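Local coordinates for protein methylmalonate-semialdehyde dehydrogenase (Oceanimonas doudoroffii, PDB 4ZZ7) that probably catalyses the NAD- and CoA-dependent oxidative decarboxylation of methylmalonate semialdehyde to propionyl-CoA, at residues H9-Q14 with E46-A51; A222-G227 with R245-G250; N266-L271 with S302-A307; Q330-V335 with N363-G368. One frame throughout, in Å; residues are numbered along the deposited sequence.

Interaction 1 (H9-Q14 with E46-A51)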
loop_
_atom_site.group_PDB
_atom_site.type_symbol
_atom_site.label_atom_id
_atom_site.label_comp_id
_atom_site.label_asym_id
_atom_site.label_seq_id
_atom_site.Cartn_x
_atom_site.Cartn_y
_atom_site.Cartn_z
ATOM N N HIS A 9 -39.293 -10.233 7.314
ATOM C CA HIS A 9 -37.898 -10.569 7.194
ATOM C C HIS A 9 -37.594 -10.841 5.741
ATOM O O HIS A 9 -38.433 -11.333 5.011
ATOM C CB HIS A 9 -37.585 -11.842 7.966
ATOM C CG HIS A 9 -38.179 -11.895 9.331
ATOM N ND1 HIS A 9 -37.888 -10.968 10.299
ATOM C CD2 HIS A 9 -39.033 -12.780 9.900
ATOM C CE1 HIS A 9 -38.541 -11.265 11.409
ATOM N NE2 HIS A 9 -39.245 -12.362 11.193
ATOM N N LEU A 10 -36.374 -10.538 5.334
ATOM C CA LEU A 10 -35.902 -10.807 3.994
ATOM C C LEU A 10 -35.018 -12.036 4.067
ATOM O O LEU A 10 -33.904 -11.975 4.593
ATOM C CB LEU A 10 -35.115 -9.600 3.488
ATOM C CG LEU A 10 -34.470 -9.688 2.109
ATOM C CD1 LEU A 10 -35.494 -10.020 1.039
ATOM C CD2 LEU A 10 -33.787 -8.360 1.803
ATOM N N ILE A 11 -35.525 -13.155 3.564
ATOM C CA ILE A 11 -34.756 -14.396 3.542
ATOM C C ILE A 11 -34.808 -15.066 2.180
ATOM O O ILE A 11 -35.855 -15.508 1.733
ATOM C CB ILE A 11 -35.251 -15.400 4.595
ATOM C CG1 ILE A 11 -35.140 -14.789 5.993
ATOM C CG2 ILE A 11 -34.445 -16.690 4.512
ATOM C CD1 ILE A 11 -35.640 -15.674 7.121
ATOM N N ASN A 12 -33.646 -15.180 1.552
ATOM C CA ASN A 12 -33.522 -15.697 0.192
ATOM C C ASN A 12 -34.404 -14.919 -0.800
ATOM O O ASN A 12 -35.126 -15.499 -1.600
ATOM C CB ASN A 12 -33.804 -17.202 0.165
ATOM C CG ASN A 12 -32.999 -17.938 -0.904
ATOM O OD1 ASN A 12 -31.773 -18.011 -0.842
ATOM N ND2 ASN A 12 -33.682 -18.511 -1.862
ATOM N N GLY A 13 -34.326 -13.591 -0.718
ATOM C CA GLY A 13 -34.957 -12.692 -1.695
ATOM C C GLY A 13 -36.470 -12.617 -1.604
ATOM O O GLY A 13 -37.147 -12.287 -2.587
ATOM N N GLN A 14 -37.006 -12.920 -0.428
ATOM C CA GLN A 14 -38.433 -12.954 -0.251
ATOM C C GLN A 14 -38.823 -12.541 1.130
ATOM O O GLN A 14 -38.147 -12.894 2.090
ATOM C CB GLN A 14 -38.936 -14.352 -0.520
ATOM C CG GLN A 14 -38.892 -14.709 -1.993
ATOM C CD GLN A 14 -39.688 -15.935 -2.297
ATOM O OE1 GLN A 14 -40.216 -16.588 -1.391
ATOM N NE2 GLN A 14 -39.790 -16.269 -3.580
ATOM N N GLU A 46 -32.031 -19.362 11.520
ATOM C CA GLU A 46 -31.327 -20.495 10.912
ATOM C C GLU A 46 -31.684 -20.685 9.441
ATOM O O GLU A 46 -30.834 -21.072 8.666
ATOM C CB GLU A 46 -31.577 -21.785 11.700
ATOM C CG GLU A 46 -30.784 -21.897 13.006
ATOM C CD GLU A 46 -31.245 -23.048 13.910
ATOM O OE1 GLU A 46 -30.750 -23.173 15.045
ATOM O OE2 GLU A 46 -32.108 -23.851 13.502
ATOM N N GLN A 47 -32.931 -20.419 9.059
ATOM C CA GLN A 47 -33.300 -20.373 7.632
ATOM C C GLN A 47 -32.469 -19.325 6.879
ATOM O O GLN A 47 -31.992 -19.601 5.781
ATOM C CB GLN A 47 -34.804 -20.078 7.431
ATOM C CG GLN A 47 -35.758 -21.165 7.908
ATOM C CD GLN A 47 -37.236 -20.793 7.767
ATOM O OE1 GLN A 47 -37.604 -19.831 7.086
ATOM N NE2 GLN A 47 -38.088 -21.571 8.415
ATOM N N ALA A 48 -32.317 -18.131 7.468
ATOM C CA ALA A 48 -31.544 -17.034 6.848
ATOM C C ALA A 48 -30.060 -17.411 6.679
ATOM O O ALA A 48 -29.484 -17.262 5.608
ATOM C CB ALA A 48 -31.691 -15.744 7.651
ATOM N N ILE A 49 -29.470 -17.935 7.741
ATOM C CA ILE A 49 -28.120 -18.475 7.700
ATOM C C ILE A 49 -27.972 -19.579 6.638
ATOM O O ILE A 49 -26.939 -19.643 5.964
ATOM C CB ILE A 49 -27.701 -19.034 9.077
ATOM C CG1 ILE A 49 -27.663 -17.923 10.138
ATOM C CG2 ILE A 49 -26.331 -19.682 9.007
ATOM C CD1 ILE A 49 -27.742 -18.435 11.563
ATOM N N SER A 50 -28.982 -20.448 6.494
ATOM C CA SER A 50 -28.977 -21.518 5.460
ATOM C C SER A 50 -29.079 -20.976 4.038
ATOM O O SER A 50 -28.445 -21.515 3.127
ATOM C CB SER A 50 -30.106 -22.494 5.674
ATOM O OG SER A 50 -29.909 -23.187 6.875
ATOM N N ALA A 51 -29.874 -19.921 3.857
ATOM C CA ALA A 51 -29.927 -19.185 2.592
ATOM C C ALA A 51 -28.587 -18.558 2.255
ATOM O O ALA A 51 -28.153 -18.603 1.093
ATOM C CB ALA A 51 -30.979 -18.099 2.660
#
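I11 lies over A48 on the flank of the helix, with both branches of its side chain in use. CG2 touches the backbone, at 3.7 Å from A48 CA. CG1 meets the methyl group beside it, 3.9 Å from A48 CB, and CD1 runs on past the same methyl. Chi1 of -59° sets CG1 anti to the carbonyl carbon, which brings CG1 against the A48 methyl; CG2 takes the branch toward the helix backbone. One turn further along the helix, I11 CG2 also comes within 4.2 Å of A51 CB. The next residue, N12, reaches the same A51 methyl with its amide oxygen: OD1 lies 3.6 Å from A51 CB. No hydrogen bond crosses between 9-14 and 46-51, so the contact rests on packing. An alanine in place of I11 would probably open a gap over A48 and leave the A48 methyl without the CG1 and CD1 that cover it. The loop is a tight hairpin turn. I11 N bonds to Q14 O at 3.0 Å, and the positive phi values of N12 and G13 fit a type I' turn between strands 6-10 and 15-16. N202 OD1 accepts a bond from N12 N, and the N202 side chain also touches A48 and A51. The turn meets helix 42-61 and N202 of strand 201-203, while L10, just before it, packs on helix 182-193.

Interaction 2 (A222-G227 with R245-G250). With NAD (nicotinamide-adenine-dinucleotide), chain M.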
loop_
_atom_site.group_PDB
_atom_site.type_symbol
_atom_site.label_atom_id
_atom_site.label_comp_id
_atom_site.label_asym_id
_atom_site.label_seq_id
_atom_site.Cartn_x
_atom_site.Cartn_y
_atom_site.Cartn_z
ATOM N N ALA A 222 -18.154 -14.495 11.261
ATOM C CA ALA A 222 -17.727 -13.183 11.756
ATOM C C ALA A 222 -18.906 -12.341 12.172
ATOM O O ALA A 222 -19.950 -12.377 11.535
ATOM C CB ALA A 222 -16.919 -12.446 10.695
ATOM N N VAL A 223 -18.725 -11.548 13.216
ATOM C CA VAL A 223 -19.803 -10.713 13.734
ATOM C C VAL A 223 -19.389 -9.243 13.897
ATOM O O VAL A 223 -18.487 -8.935 14.676
ATOM C CB VAL A 223 -20.293 -11.265 15.087
ATOM C CG1 VAL A 223 -21.442 -10.416 15.637
ATOM C CG2 VAL A 223 -20.703 -12.733 14.938
ATOM N N SER A 224 -20.072 -8.353 13.174
ATOM C CA SER A 224 -19.923 -6.884 13.324
ATOM C C SER A 224 -21.062 -6.302 14.171
ATOM O O SER A 224 -22.220 -6.274 13.731
ATOM C CB SER A 224 -19.934 -6.191 11.953
ATOM O OG SER A 224 -18.737 -6.415 11.221
ATOM N N PHE A 225 -20.730 -5.845 15.382
ATOM C CA PHE A 225 -21.717 -5.229 16.273
ATOM C C PHE A 225 -21.417 -3.781 16.429
ATOM O O PHE A 225 -20.261 -3.417 16.583
ATOM C CB PHE A 225 -21.732 -5.845 17.678
ATOM C CG PHE A 225 -22.697 -5.164 18.626
ATOM C CD1 PHE A 225 -24.030 -5.458 18.593
ATOM C CD2 PHE A 225 -22.259 -4.205 19.533
ATOM C CE1 PHE A 225 -24.916 -4.818 19.439
ATOM C CE2 PHE A 225 -23.140 -3.562 20.385
ATOM C CZ PHE A 225 -24.470 -3.869 20.338
ATOM N N VAL A 226 -22.483 -2.977 16.406
ATOM C CA VAL A 226 -22.447 -1.544 16.729
ATOM C C VAL A 226 -23.602 -1.289 17.700
ATOM O O VAL A 226 -24.733 -1.670 17.432
ATOM C CB VAL A 226 -22.586 -0.661 15.460
ATOM C CG1 VAL A 226 -22.704 0.813 15.808
ATOM C CG2 VAL A 226 -21.379 -0.857 14.571
ATOM N N GLY A 227 -23.311 -0.670 18.836
ATOM C CA GLY A 227 -24.336 -0.393 19.838
ATOM C C GLY A 227 -23.735 0.081 21.150
ATOM O O GLY A 227 -22.677 0.714 21.151
ATOM N N ARG A 245 -14.498 -14.581 14.959
ATOM C CA ARG A 245 -13.962 -13.246 15.082
ATOM C C ARG A 245 -15.088 -12.240 15.248
ATOM O O ARG A 245 -16.240 -12.521 14.887
ATOM C CB ARG A 245 -13.139 -12.908 13.858
ATOM C CG ARG A 245 -13.909 -12.953 12.549
ATOM C CD ARG A 245 -13.127 -12.329 11.404
ATOM N NE ARG A 245 -11.999 -13.143 10.950
ATOM C CZ ARG A 245 -11.110 -12.760 10.034
ATOM N NH1 ARG A 245 -11.203 -11.565 9.437
ATOM N NH2 ARG A 245 -10.118 -13.582 9.698
ATOM N N CYS A 246 -14.747 -11.066 15.772
ATOM C CA CYS A 246 -15.748 -10.074 16.133
ATOM C C CYS A 246 -15.135 -8.684 16.256
ATOM O O CYS A 246 -13.954 -8.534 16.572
ATOM C CB CYS A 246 -16.435 -10.480 17.462
ATOM S SG CYS A 246 -17.702 -9.352 18.141
ATOM N N GLN A 247 -15.965 -7.679 15.973
ATOM C CA GLN A 247 -15.678 -6.264 16.249
ATOM C C GLN A 247 -16.965 -5.702 16.870
ATOM O O GLN A 247 -18.041 -5.772 16.268
ATOM C CB GLN A 247 -15.249 -5.486 14.973
ATOM C CG GLN A 247 -16.285 -5.480 13.828
ATOM C CD GLN A 247 -15.853 -4.862 12.486
ATOM O OE1 GLN A 247 -16.632 -4.893 11.517
ATOM N NE2 GLN A 247 -14.651 -4.284 12.417
ATOM N N ALA A 248 -16.867 -5.180 18.080
ATOM C CA ALA A 248 -18.008 -4.607 18.731
ATOM C C ALA A 248 -17.707 -3.189 19.156
ATOM O O ALA A 248 -16.842 -2.938 19.990
ATOM C CB ALA A 248 -18.380 -5.433 19.930
ATOM N N LEU A 249 -18.452 -2.260 18.582
ATOM C CA LEU A 249 -18.336 -0.849 18.903
ATOM C C LEU A 249 -19.420 -0.452 19.899
ATOM O O LEU A 249 -20.538 -0.939 19.826
ATOM C CB LEU A 249 -18.438 -0.023 17.625
ATOM C CG LEU A 249 -17.185 -0.040 16.748
ATOM C CD1 LEU A 249 -17.006 -1.377 16.080
ATOM C CD2 LEU A 249 -17.249 1.040 15.684
ATOM N N GLY A 250 -19.067 0.472 20.784
ATOM C CA GLY A 250 -19.800 0.733 22.018
ATOM C C GLY A 250 -20.164 2.192 22.221
ATOM O O GLY A 250 -20.313 2.941 21.268
HETATM P PA NAD M . -27.985 -1.521 22.000
HETATM O O1A NAD M . -29.268 -1.829 22.768
HETATM O O2A NAD M . -26.629 -1.502 22.685
HETATM O O5B NAD M . -27.836 -2.608 20.804
HETATM C C5B NAD M . -28.420 -2.451 19.502
HETATM C C4B NAD M . -28.627 -3.799 18.812
HETATM O O4B NAD M . -28.320 -4.874 19.703
HETATM C C3B NAD M . -30.061 -4.037 18.349
HETATM O O3B NAD M . -30.013 -4.615 17.043
HETATM C C2B NAD M . -30.672 -4.953 19.408
HETATM O O2B NAD M . -31.608 -5.948 18.984
HETATM C C1B NAD M . -29.471 -5.679 19.985
HETATM N N9A NAD M . -29.601 -5.934 21.451
HETATM C C8A NAD M . -30.121 -5.079 22.379
HETATM N N7A NAD M . -30.064 -5.625 23.612
HETATM C C5A NAD M . -29.507 -6.856 23.496
HETATM C C6A NAD M . -29.168 -7.970 24.429
HETATM N N6A NAD M . -29.425 -7.844 25.749
HETATM N N1A NAD M . -28.594 -9.089 23.911
HETATM C C2A NAD M . -28.338 -9.215 22.573
HETATM N N3A NAD M . -28.608 -8.254 21.665
HETATM C C4A NAD M . -29.192 -7.072 22.060
HETATM O O3 NAD M . -28.169 -0.095 21.210
HETATM P PN NAD M . -29.526 0.782 20.936
HETATM O O1N NAD M . -30.426 0.100 19.900
HETATM O O2N NAD M . -30.152 1.345 22.219
HETATM O O5D NAD M . -28.743 1.989 20.225
HETATM C C5D NAD M . -28.044 2.964 21.017
HETATM C C4D NAD M . -26.535 2.705 21.208
HETATM O O4D NAD M . -25.746 2.751 19.998
HETATM C C3D NAD M . -25.919 3.774 22.127
HETATM O O3D NAD M . -25.682 3.246 23.437
HETATM C C2D NAD M . -24.620 4.246 21.455
HETATM O O2D NAD M . -23.523 4.291 22.374
HETATM C C1D NAD M . -24.433 3.222 20.349
HETATM N N1N NAD M . -23.707 3.691 19.173
HETATM C C2N NAD M . -22.413 3.354 19.089
HETATM C C3N NAD M . -21.650 3.746 17.993
HETATM C C7N NAD M . -20.180 3.426 17.861
HETATM O O7N NAD M . -19.337 3.692 18.725
HETATM N N7N NAD M . -19.812 2.870 16.720
HETATM C C4N NAD M . -22.262 4.463 16.971
HETATM C C5N NAD M . -23.607 4.799 17.064
HETATM C C6N NAD M . -24.318 4.391 18.194
#
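F225 and its partners Q247 and L249 form the tight middle of two parallel strands. F225 N bonds to Q247 O at 2.8 Å, nearly straight at 170°. L249 N bonds back to F225 O at 2.9 Å. Both ends are less straight: V223 N to R245 O is bent to 150°, and G227 N to L249 O to 145°. All of it is buried, with the coenzyme at the G227 end. On one face, S224 OG donates to Q247 OE1 at 2.6 Å, in the carbonyl plane and on a lone pair. S224 OG is also hydrogen-bonded to Y474 OH. The Q247 chain, extended beyond CG, carries OE1 to the hydroxyl, and NE2 bonds onward to L463 O. An alanine here would probably cost S224 OG this acceptor within the sheet and leave L463 O without its amide donor. The F225 ring turns its edge to the adenine ribose, with CE1 3.4 Å from NAD O4B, and V226 CG1 lies 3.7 Å from NAD N7N. In this Rossmann-like sheet, helix 229-241 links the two strands as a beta-alpha-beta unit and covers F225 and C246. Helices 156-167 and 467-473 cover the S224 face, and strand 144-148 flanks strand 220-226.

Interaction 3 (N266-L271 with S302-A307)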
loop_
_atom_site.group_PDB
_atom_site.type_symbol
_atom_site.label_atom_id
_atom_site.label_comp_id
_atom_site.label_asym_id
_atom_site.label_seq_id
_atom_site.Cartn_x
_atom_site.Cartn_y
_atom_site.Cartn_z
ATOM N N ASN A 266 -17.266 30.373 15.714
ATOM C CA ASN A 266 -17.219 29.140 14.943
ATOM C C ASN A 266 -17.459 27.884 15.777
ATOM O O ASN A 266 -18.084 26.943 15.323
ATOM C CB ASN A 266 -15.865 29.024 14.243
ATOM C CG ASN A 266 -15.775 27.809 13.313
ATOM O OD1 ASN A 266 -15.193 26.765 13.676
ATOM N ND2 ASN A 266 -16.377 27.926 12.120
ATOM N N ALA A 267 -16.930 27.863 16.990
ATOM C CA ALA A 267 -17.083 26.730 17.895
ATOM C C ALA A 267 -18.558 26.532 18.288
ATOM O O ALA A 267 -19.092 25.421 18.171
ATOM C CB ALA A 267 -16.210 26.930 19.135
ATOM N N VAL A 268 -19.204 27.614 18.733
ATOM C CA VAL A 268 -20.605 27.573 19.158
ATOM C C VAL A 268 -21.418 27.080 17.981
ATOM O O VAL A 268 -22.169 26.126 18.089
ATOM C CB VAL A 268 -21.094 28.967 19.635
ATOM C CG1 VAL A 268 -22.606 29.062 19.736
ATOM C CG2 VAL A 268 -20.482 29.298 20.979
ATOM N N ASN A 269 -21.229 27.717 16.845
ATOM C CA ASN A 269 -21.999 27.384 15.674
ATOM C C ASN A 269 -21.828 25.909 15.281
ATOM O O ASN A 269 -22.799 25.231 14.911
ATOM C CB ASN A 269 -21.628 28.322 14.512
ATOM C CG ASN A 269 -22.626 28.265 13.350
ATOM O OD1 ASN A 269 -23.849 28.186 13.540
ATOM N ND2 ASN A 269 -22.109 28.327 12.139
ATOM N N GLN A 270 -20.609 25.404 15.397
ATOM C CA GLN A 270 -20.370 23.997 15.132
ATOM C C GLN A 270 -20.873 23.087 16.249
ATOM O O GLN A 270 -21.351 21.987 15.971
ATOM C CB GLN A 270 -18.904 23.745 14.842
ATOM C CG GLN A 270 -18.505 24.094 13.413
ATOM C CD GLN A 270 -17.130 23.550 13.050
ATOM O OE1 GLN A 270 -17.022 22.632 12.246
ATOM N NE2 GLN A 270 -16.076 24.084 13.676
ATOM N N LEU A 271 -20.810 23.547 17.498
ATOM C CA LEU A 271 -21.290 22.750 18.648
ATOM C C LEU A 271 -22.810 22.554 18.720
ATOM O O LEU A 271 -23.280 21.663 19.417
ATOM C CB LEU A 271 -20.763 23.328 19.970
ATOM C CG LEU A 271 -19.262 23.067 20.252
ATOM C CD1 LEU A 271 -18.770 23.981 21.361
ATOM C CD2 LEU A 271 -18.975 21.612 20.603
ATOM N N SER A 302 -22.245 32.001 27.365
ATOM C CA SER A 302 -22.937 33.195 26.909
ATOM C C SER A 302 -23.484 32.967 25.503
ATOM O O SER A 302 -24.689 32.892 25.290
ATOM C CB SER A 302 -21.990 34.401 26.950
ATOM O OG SER A 302 -22.506 35.529 26.252
ATOM N N LYS A 303 -22.579 32.784 24.565
ATOM C CA LYS A 303 -22.941 32.674 23.139
ATOM C C LYS A 303 -23.776 31.454 22.782
ATOM O O LYS A 303 -24.588 31.507 21.868
ATOM C CB LYS A 303 -21.675 32.650 22.297
ATOM C CG LYS A 303 -20.881 33.923 22.435
ATOM C CD LYS A 303 -19.819 34.045 21.377
ATOM C CE LYS A 303 -18.973 35.284 21.624
ATOM N NZ LYS A 303 -18.247 35.708 20.397
ATOM N N MET A 304 -23.539 30.363 23.504
ATOM C CA MET A 304 -24.251 29.117 23.306
ATOM C C MET A 304 -25.692 29.272 23.722
ATOM O O MET A 304 -26.562 28.804 23.005
ATOM C CB MET A 304 -23.580 27.981 24.085
ATOM C CG MET A 304 -23.977 26.575 23.650
ATOM S SD MET A 304 -23.603 26.056 21.945
ATOM C CE MET A 304 -25.228 26.204 21.231
ATOM N N THR A 305 -25.934 29.939 24.859
ATOM C CA THR A 305 -27.298 30.253 25.335
ATOM C C THR A 305 -28.064 31.020 24.277
ATOM O O THR A 305 -29.230 30.723 24.024
ATOM C CB THR A 305 -27.335 31.094 26.648
ATOM O OG1 THR A 305 -26.682 30.392 27.711
ATOM C CG2 THR A 305 -28.772 31.354 27.094
ATOM N N GLN A 306 -27.406 31.997 23.666
ATOM C CA GLN A 306 -28.042 32.854 22.670
ATOM C C GLN A 306 -28.452 32.082 21.428
ATOM O O GLN A 306 -29.627 32.094 21.054
ATOM C CB GLN A 306 -27.133 34.027 22.271
ATOM C CG GLN A 306 -27.023 35.118 23.326
ATOM C CD GLN A 306 -28.234 36.040 23.408
ATOM O OE1 GLN A 306 -29.297 35.781 22.836
ATOM N NE2 GLN A 306 -28.068 37.140 24.132
ATOM N N ALA A 307 -27.493 31.408 20.802
ATOM C CA ALA A 307 -27.760 30.591 19.600
ATOM C C ALA A 307 -28.786 29.466 19.813
ATOM O O ALA A 307 -29.489 29.085 18.875
ATOM C CB ALA A 307 -26.468 29.996 19.074
#
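K303 NZ forms a salt bridge with D265, just ahead of segment 266-271, while the base of the same side chain rests against V268. K303 CB lies 3.8 Å from V268 CG2, with the two side chains roughly perpendicular. The lysine chain is extended beyond CG. Its CB thus packs at the interface, and its charge reaches the start of the other helix. No hydrogen bond joins 266-271 to 302-307. V268 takes part in three of the four close residue pairs. Its chi1 of 165° puts CG1 anti to the backbone N. From there CG1 meets the sulfur of M304, with SD at 3.9 Å, and the methyl of A307, with CB at 4.0 Å. The V268 and M304 side chains lie alongside each other, pointing opposite ways. M304 is bent at chi2 and chi3, and its SD also comes within 4.4 Å of L271 CB. The helix axes pass 9.6 Å apart at a crossing angle of -44°. Helix 264-276 lies in the crossover between the parallel strands 254-258 and 286-292, and helix 296-308 follows the second of these. Both pack on the large mixed sheet of the ALDH catalytic domain. M304 reaches on to L272 and F276 of helix 264-276 and to L371 of strand 370-373. A267 and L271 touch F418 of strand 411-418, and N266 packs on P485 of a second subunit.

Interaction 4 (Q330-V335 with N363-G368)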
loop_
_atom_site.group_PDB
_atom_site.type_symbol
_atom_site.label_atom_id
_atom_site.label_comp_id
_atom_site.label_asym_id
_atom_site.label_seq_id
_atom_site.Cartn_x
_atom_site.Cartn_y
_atom_site.Cartn_z
ATOM N N GLN A 330 -39.350 5.438 27.351
ATOM C CA GLN A 330 -38.363 4.939 28.307
ATOM C C GLN A 330 -37.050 5.736 28.209
ATOM O O GLN A 330 -36.462 6.117 29.232
ATOM C CB GLN A 330 -38.108 3.446 28.079
ATOM C CG GLN A 330 -37.205 2.813 29.129
ATOM C CD GLN A 330 -36.901 1.359 28.841
ATOM O OE1 GLN A 330 -37.054 0.893 27.711
ATOM N NE2 GLN A 330 -36.461 0.629 29.862
ATOM N N HIS A 331 -36.612 5.995 26.976
ATOM C CA HIS A 331 -35.387 6.760 26.736
ATOM C C HIS A 331 -35.557 8.231 27.067
ATOM O O HIS A 331 -34.604 8.882 27.494
ATOM C CB HIS A 331 -34.894 6.612 25.295
ATOM C CG HIS A 331 -33.529 7.187 25.082
ATOM N ND1 HIS A 331 -32.422 6.727 25.762
ATOM C CD2 HIS A 331 -33.096 8.211 24.308
ATOM C CE1 HIS A 331 -31.365 7.437 25.405
ATOM N NE2 HIS A 331 -31.748 8.344 24.523
ATOM N N GLN A 332 -36.760 8.754 26.851
ATOM C CA GLN A 332 -37.086 10.125 27.244
ATOM C C GLN A 332 -36.974 10.289 28.749
ATOM O O GLN A 332 -36.373 11.244 29.233
ATOM C CB GLN A 332 -38.512 10.498 26.816
ATOM C CG GLN A 332 -38.885 11.968 27.065
ATOM C CD GLN A 332 -40.344 12.278 26.772
ATOM O OE1 GLN A 332 -41.163 11.375 26.576
ATOM N NE2 GLN A 332 -40.677 13.556 26.744
ATOM N N GLU A 333 -37.583 9.365 29.482
ATOM C CA GLU A 333 -37.536 9.406 30.931
ATOM C C GLU A 333 -36.088 9.353 31.384
ATOM O O GLU A 333 -35.687 10.157 32.237
ATOM C CB GLU A 333 -38.364 8.273 31.541
ATOM C CG GLU A 333 -39.876 8.549 31.526
ATOM C CD GLU A 333 -40.724 7.298 31.761
ATOM O OE1 GLU A 333 -40.312 6.393 32.543
ATOM O OE2 GLU A 333 -41.809 7.231 31.143
ATOM N N LYS A 334 -35.304 8.458 30.767
ATOM C CA LYS A 334 -33.871 8.327 31.083
ATOM C C LYS A 334 -33.096 9.631 30.884
ATOM O O LYS A 334 -32.270 10.016 31.729
ATOM C CB LYS A 334 -33.204 7.206 30.269
ATOM C CG LYS A 334 -32.010 6.561 30.991
ATOM C CD LYS A 334 -31.022 5.894 30.040
ATOM C CE LYS A 334 -31.649 4.724 29.288
ATOM N NZ LYS A 334 -30.656 4.061 28.395
ATOM N N VAL A 335 -33.363 10.302 29.768
ATOM C CA VAL A 335 -32.689 11.559 29.441
ATOM C C VAL A 335 -33.108 12.690 30.382
ATOM O O VAL A 335 -32.256 13.419 30.882
ATOM C CB VAL A 335 -32.951 11.960 27.983
ATOM C CG1 VAL A 335 -32.472 13.390 27.714
ATOM C CG2 VAL A 335 -32.266 10.976 27.045
ATOM N N ASN A 363 -47.676 14.837 22.489
ATOM C CA ASN A 363 -47.156 14.108 23.682
ATOM C C ASN A 363 -46.327 12.868 23.249
ATOM O O ASN A 363 -46.511 11.754 23.751
ATOM C CB ASN A 363 -48.304 13.649 24.603
ATOM C CG ASN A 363 -48.960 12.328 24.151
ATOM O OD1 ASN A 363 -49.023 12.015 22.962
ATOM N ND2 ASN A 363 -49.431 11.548 25.109
ATOM N N GLY A 364 -45.434 13.065 22.287
ATOM C CA GLY A 364 -44.463 12.053 21.910
ATOM C C GLY A 364 -43.204 12.304 22.702
ATOM O O GLY A 364 -43.222 13.095 23.658
ATOM N N PHE A 365 -42.101 11.675 22.296
ATOM C CA PHE A 365 -40.913 11.552 23.177
ATOM C C PHE A 365 -39.904 12.693 22.943
ATOM O O PHE A 365 -38.745 12.475 22.603
ATOM C CB PHE A 365 -40.285 10.149 23.069
ATOM C CG PHE A 365 -41.294 9.053 22.828
ATOM C CD1 PHE A 365 -42.436 8.960 23.602
ATOM C CD2 PHE A 365 -41.112 8.140 21.808
ATOM C CE1 PHE A 365 -43.372 7.982 23.362
ATOM C CE2 PHE A 365 -42.043 7.144 21.584
ATOM C CZ PHE A 365 -43.178 7.071 22.357
ATOM N N PHE A 366 -40.375 13.915 23.185
ATOM C CA PHE A 366 -39.654 15.131 22.856
ATOM C C PHE A 366 -38.867 15.686 24.026
ATOM O O PHE A 366 -39.407 15.853 25.119
ATOM C CB PHE A 366 -40.631 16.196 22.344
ATOM C CG PHE A 366 -41.024 15.995 20.910
ATOM C CD1 PHE A 366 -40.134 16.309 19.891
ATOM C CD2 PHE A 366 -42.262 15.463 20.575
ATOM C CE1 PHE A 366 -40.462 16.102 18.567
ATOM C CE2 PHE A 366 -42.603 15.260 19.245
ATOM C CZ PHE A 366 -41.697 15.573 18.239
ATOM N N VAL A 367 -37.591 15.975 23.777
ATOM C CA VAL A 367 -36.729 16.678 24.734
ATOM C C VAL A 367 -36.050 17.841 24.012
ATOM O O VAL A 367 -35.510 17.691 22.912
ATOM C CB VAL A 367 -35.633 15.770 25.334
ATOM C CG1 VAL A 367 -34.756 16.552 26.310
ATOM C CG2 VAL A 367 -36.246 14.549 26.025
ATOM N N GLY A 368 -36.080 19.004 24.642
ATOM C CA GLY A 368 -35.543 20.194 24.017
ATOM C C GLY A 368 -34.073 20.308 24.296
ATOM O O GLY A 368 -33.562 19.709 25.232
#
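Q332 brings its amide to the edge of the F365 ring, the two planes turned 57° apart. Q332 OE1 lies near the plane of the ring, 4.0 Å from F365 CD1. The same oxygen is 3.4 Å from F365 CA, and the amide carbon also rests on the backbone there. The other flat group, the H331 ring, has V335 CG2 over one face, offset toward the rim. Q332 spans the distance to the loop: CG is anti to the backbone N, chi1 -174°, and the chain runs on extended, chi2 -174°. Its amide nitrogen ends beside the next carbonyl, with NE2 3.1 Å from F366 O. Apolar packing completes the contact. Q332 CG lies 3.8 Å from V367 CG2, the two side chains running side by side in opposing senses. One turn on, V335 CG1 meets V367 CG1 at 4.1 Å. The backbone bends at F365, where F366 N makes a weak bond to G364 O of 3.0 Å. H331 NE2 bonds to F387 O. F365 also touches P28, and its side chain is about 9 Å from that of the NAD-binding R179. The arrangement is an inverse gamma turn centred on F365, packed against helix 329-344 on the way into strand 370-373.

In the fold
The four contacts follow one another along the chain, each closing before the next opens. Interactions 1 and 2 are 21 Å apart between centres, on the coenzyme-binding side. Interaction 2 lies in the sheet that carries NAD, and interaction 1 is further out, beside strand 201-203 at the edge of that sheet. Interactions 3 and 4 are 24 Å apart between centres. Successive helices 296-308 and 329-344 link them, and strand 370-373 adjoins both in the catalytic domain. Interactions 1 and 3 lie 49 Å apart between centres, on opposite sides of the chain's centre. None of the contacts touches another. Interaction 2 contacts NAD directly; interactions 1, 3 and 4 do not touch the coenzyme and join outer elements of the fold.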